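Side-chain contacts in GCN5-related N-acetyltransferase (Arthrobacter sp., PDB 2R1I), which probably transfers an acetyl group from acetyl-coenzyme A to an amine, as members of the GCN5-related N-acetyltransferase family do: residues Asp42-Glu46 against Phe47-Thr51; Ala33-Val36 against Ala37-His41. All coordinates share one frame; numbering follows the deposited sequence.

Interaction 1. Residues Asp42-Glu46 against Phe47-Thr51; sequences DFNTE and FGAPT
A Schellman motif ends helix 33-47, and Asn44 is the residue that ties the helix to the chain leaving it. Its carbonyl O accepts a hydrogen bond from the amide N of Ala49 at 2.9 Å, the i to i+5 bond that marks such a motif. The amide N of Phe47 reaches the same oxygen weakly, and Gly48 N makes a weak, long bond to Thr45 O. Gly48 itself carries the positive phi of the motif, a value that favours glycine and turns the chain back beside the last helical turn. That reversal brings Pro50 O to the side chain of Asn44: ND2 donates to it at 2.7 Å, with an N-H...O angle of 153° and the oxygen close to the amide plane. With CG anti to its own carbonyl carbon (chi1 -79°), Asn44 holds its amide over the methyl of Ala49, ND2 to CB 3.7 Å. The other end of the amide, OD1, takes a weak hydrogen bond from Tyr104 OH, so both ends of the group are engaged. Further along, the methyls of Thr45 and Thr51 press together, CG2 to CG2 3.4 Å, which is tighter than an ordinary carbon contact. On another side of the helix the Phe47 ring meets Phe43 O at its edge, CD2 to O 3.3 Å. The stretched-out Glu46 chain runs alongside that ring; its carboxylate is tilted 36° from the ring plane, with OE1 3.7 Å from CE2 of Phe47. Trp92 of the second subunit packs on both Asn44 and Thr51.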
loop_
_atom_site.group_PDB
_atom_site.type_symbol
_atom_site.label_atom_id
_atom_site.label_comp_id
_atom_site.label_asym_id
_atom_site.label_seq_id
_atom_site.Cartn_x
_atom_site.Cartn_y
_atom_site.Cartn_z
ATOM N N ASP A 42 20.242 6.230 10.397
ATOM C CA ASP A 42 21.223 5.315 10.980
ATOM C C ASP A 42 20.905 3.866 10.664
ATOM O O ASP A 42 21.820 3.084 10.346
ATOM C CB ASP A 42 21.356 5.547 12.490
ATOM C CG ASP A 42 22.046 6.877 12.820
ATOM O OD1 ASP A 42 22.623 7.531 11.896
ATOM O OD2 ASP A 42 22.011 7.266 14.013
ATOM N N PHE A 43 19.632 3.500 10.746
ATOM C CA PHE A 43 19.236 2.146 10.376
ATOM C C PHE A 43 19.612 1.816 8.942
ATOM O O PHE A 43 20.181 0.738 8.678
ATOM C CB PHE A 43 17.756 1.863 10.634
ATOM C CG PHE A 43 17.504 1.299 11.997
ATOM C CD1 PHE A 43 17.834 -0.012 12.291
ATOM C CD2 PHE A 43 16.944 2.075 12.986
ATOM C CE1 PHE A 43 17.636 -0.517 13.553
ATOM C CE2 PHE A 43 16.736 1.567 14.249
ATOM C CZ PHE A 43 17.066 0.278 14.535
ATOM N N ASN A 44 19.355 2.738 8.022
ATOM C CA ASN A 44 19.757 2.508 6.624
ATOM C C ASN A 44 21.252 2.455 6.390
ATOM O O ASN A 44 21.770 1.498 5.797
ATOM C CB ASN A 44 19.127 3.557 5.706
ATOM C CG ASN A 44 17.686 3.238 5.396
ATOM O OD1 ASN A 44 17.034 2.557 6.184
ATOM N ND2 ASN A 44 17.203 3.645 4.231
ATOM N N THR A 45 21.967 3.463 6.839
ATOM C CA THR A 45 23.395 3.499 6.579
ATOM C C THR A 45 24.138 2.290 7.199
ATOM O O THR A 45 25.104 1.783 6.603
ATOM C CB THR A 45 24.005 4.839 7.008
ATOM O OG1 THR A 45 23.925 4.987 8.432
ATOM C CG2 THR A 45 23.285 5.981 6.315
ATOM N N GLU A 46 23.699 1.811 8.366
ATOM C CA GLU A 46 24.353 0.661 9.018
ATOM C C GLU A 46 24.176 -0.641 8.197
ATOM O O GLU A 46 25.034 -1.536 8.247
ATOM C CB GLU A 46 23.845 0.477 10.458
ATOM C CG GLU A 46 24.799 -0.325 11.363
ATOM C CD GLU A 46 24.137 -0.853 12.628
ATOM O OE1 GLU A 46 23.123 -0.264 13.081
ATOM O OE2 GLU A 46 24.636 -1.867 13.167
ATOM N N PHE A 47 23.088 -0.739 7.436
ATOM C CA PHE A 47 22.851 -1.932 6.609
ATOM C C PHE A 47 22.988 -1.706 5.097
ATOM O O PHE A 47 22.723 -2.612 4.274
ATOM C CB PHE A 47 21.549 -2.636 7.050
ATOM C CG PHE A 47 21.610 -3.088 8.503
ATOM C CD1 PHE A 47 22.190 -4.317 8.843
ATOM C CD2 PHE A 47 21.193 -2.242 9.530
ATOM C CE1 PHE A 47 22.302 -4.715 10.184
ATOM C CE2 PHE A 47 21.295 -2.626 10.858
ATOM C CZ PHE A 47 21.853 -3.865 11.189
ATOM N N GLY A 48 23.525 -0.540 4.745
ATOM C CA GLY A 48 23.947 -0.268 3.375
ATOM C C GLY A 48 22.772 0.108 2.492
ATOM O O GLY A 48 22.882 0.001 1.285
ATOM N N ALA A 49 21.651 0.532 3.090
ATOM C CA ALA A 49 20.492 1.008 2.320
ATOM C C ALA A 49 20.652 2.516 2.114
ATOM O O ALA A 49 21.137 3.241 3.009
ATOM C CB ALA A 49 19.126 0.682 3.015
ATOM N N PRO A 50 20.262 3.000 0.928
ATOM C CA PRO A 50 20.414 4.435 0.691
ATOM C C PRO A 50 19.412 5.217 1.558
ATOM O O PRO A 50 18.371 4.667 2.040
ATOM C CB PRO A 50 20.114 4.588 -0.806
ATOM C CG PRO A 50 19.181 3.435 -1.121
ATOM C CD PRO A 50 19.629 2.297 -0.205
ATOM N N THR A 51 19.761 6.474 1.803
ATOM C CA THR A 51 18.921 7.341 2.617
ATOM C C THR A 51 19.165 8.817 2.286
ATOM O O THR A 51 20.272 9.217 2.016
ATOM C CB THR A 51 19.165 7.071 4.125
ATOM O OG1 THR A 51 18.440 8.016 4.916
ATOM C CG2 THR A 51 20.639 7.181 4.455
#

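Interaction 2. Residues Ala33-Val36 against Ala37-His41; sequences AATV and AQMLH
Ala33-Val36 and Ala37-His41 are successive turns of helix 33-47, joined by four regular i to i+4 bonds: the amide nitrogens of Ala37, Gln38, Met39 and Leu40 donate to the carbonyls of Ala33, Ala34, Thr35 and Val36. The last of them, Leu40 N to Val36 O, measures 2.9 Å. Val36 and Leu40 run together off the same face of the helix, CG1 of the valine 4.0 Å from CD1 of the leucine. Val36 puts CG1 there by setting it anti to the backbone N (chi1 175°), while Leu40 CG passes 3.4 Å from Val36 O. An alanine in place of Leu40 would probably leave Val36 CG1 without this neighbour and open a gap against Leu82 of strand 81-88 and against Trp92 of the second subunit. One position round the helix, Thr35 and the selenomethionine Met39 make a similar pair, CG2 to SE 4.0 Å. With CG anti to the carbonyl carbon (chi1 -61°) and the chain extended to the selenium, Met39 brings SE alongside the threonine methyl, and its CG approaches Thr35 O at 3.2 Å. Ala37 takes part through its methyl, 3.3 Å from Ala33 O. Gln38 lays CB 3.5 Å from Ala34 O, but its polar end turns away and gives NE2 to Asp42 OD1, one turn on. Val36 meets Val72 and Leu74 of strand 70-75, and Met39 also reaches Leu74, so this is the side by which the helix lies on the sheet of the acetyltransferase fold. The contacts between side chains are apolar, Val36 with Leu40 and Thr35 with Met39; they add dispersion and water exclusion to four backbone bonds that already pair the carbonyls of Ala33-Val36 with the amides of Ala37-Leu40.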
loop_
_atom_site.group_PDB
_atom_site.type_symbol
_atom_site.label_atom_id
_atom_site.label_comp_id
_atom_site.label_asym_id
_atom_site.label_seq_id
_atom_site.Cartn_x
_atom_site.Cartn_y
_atom_site.Cartn_z
ATOM N N ALA A 33 10.580 14.803 15.421
ATOM C CA ALA A 33 11.029 14.729 14.010
ATOM C C ALA A 33 12.540 14.482 13.850
ATOM O O ALA A 33 12.958 13.618 13.028
ATOM C CB ALA A 33 10.545 15.926 13.159
ATOM N N ALA A 34 13.363 15.186 14.615
ATOM C CA ALA A 34 14.794 15.027 14.479
ATOM C C ALA A 34 15.264 13.650 14.948
ATOM O O ALA A 34 16.156 13.034 14.310
ATOM C CB ALA A 34 15.579 16.188 15.186
ATOM N N THR A 35 14.693 13.166 16.051
ATOM C CA THR A 35 15.017 11.858 16.594
ATOM C C THR A 35 14.735 10.783 15.568
ATOM O O THR A 35 15.597 9.930 15.240
ATOM C CB THR A 35 14.214 11.614 17.897
ATOM O OG1 THR A 35 14.732 12.482 18.904
ATOM C CG2 THR A 35 14.310 10.154 18.421
ATOM N N VAL A 36 13.547 10.853 15.018
ATOM C CA VAL A 36 13.066 9.862 14.032
ATOM C C VAL A 36 13.929 9.927 12.764
ATOM O O VAL A 36 14.326 8.895 12.221
ATOM C CB VAL A 36 11.577 10.014 13.705
ATOM C CG1 VAL A 36 11.174 9.051 12.589
ATOM C CG2 VAL A 36 10.724 9.703 14.963
ATOM N N ALA A 37 14.214 11.147 12.306
ATOM C CA ALA A 37 15.080 11.359 11.131
ATOM C C ALA A 37 16.423 10.653 11.293
ATOM O O ALA A 37 16.869 9.922 10.403
ATOM C CB ALA A 37 15.291 12.845 10.868
ATOM N N GLN A 38 17.038 10.836 12.447
ATOM C CA GLN A 38 18.342 10.239 12.739
ATOM C C GLN A 38 18.275 8.725 12.857
ATOM O O GLN A 38 19.148 8.014 12.316
ATOM C CB GLN A 38 18.907 10.814 14.029
ATOM C CG GLN A 38 20.349 10.456 14.298
ATOM C CD GLN A 38 21.321 11.071 13.277
ATOM O OE1 GLN A 38 21.404 12.302 13.125
ATOM N NE2 GLN A 38 22.051 10.212 12.574
HETATM N N MSE A 39 17.240 8.208 13.506
HETATM C CA MSE A 39 17.037 6.769 13.538
HETATM C C MSE A 39 16.843 6.142 12.157
HETATM O O MSE A 39 17.449 5.084 11.869
HETATM C CB MSE A 39 15.877 6.403 14.443
HETATM C CG MSE A 39 16.092 6.822 15.868
HETATM SE SE MSE A 39 14.501 6.438 16.886
HETATM C CE MSE A 39 14.674 4.422 16.551
ATOM N N LEU A 40 16.044 6.778 11.307
ATOM C CA LEU A 40 15.805 6.263 9.950
ATOM C C LEU A 40 17.089 6.277 9.134
ATOM O O LEU A 40 17.393 5.331 8.388
ATOM C CB LEU A 40 14.769 7.094 9.229
ATOM C CG LEU A 40 13.307 6.958 9.668
ATOM C CD1 LEU A 40 12.423 7.936 8.959
ATOM C CD2 LEU A 40 12.805 5.486 9.468
ATOM N N HIS A 41 17.839 7.344 9.310
ATOM C CA HIS A 41 19.137 7.489 8.655
ATOM C C HIS A 41 20.104 6.393 9.090
ATOM O O HIS A 41 20.727 5.705 8.243
ATOM C CB HIS A 41 19.738 8.878 8.934
ATOM C CG HIS A 41 20.982 9.147 8.144
ATOM N ND1 HIS A 41 20.955 9.769 6.915
ATOM C CD2 HIS A 41 22.278 8.828 8.380
ATOM C CE1 HIS A 41 22.185 9.845 6.438
ATOM N NE2 HIS A 41 23.004 9.278 7.303
#

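In the fold
Both contacts lie on helix 33-47, in series along the chain with centres 12 Å apart: interaction 2 forms its first turns, and interaction 1 its C-terminal end and the loop toward helix 54-64. They touch where the loop folds back, Thr51 CG2 lying 3.6 Å from His41 ND1, a nitrogen that is hydrogen-bonded to Pro52 O. Trp92 of the second subunit packs on Leu40 as well as on Asn44 and Thr51, so both contacts border the dimer interface. A glycerol, probably from the crystallisation liquor, lies about 3 Å from the side chain of Asn44 and is hydrogen-bonded to Pro50 O, the oxygen that Asn44 ND2 also uses.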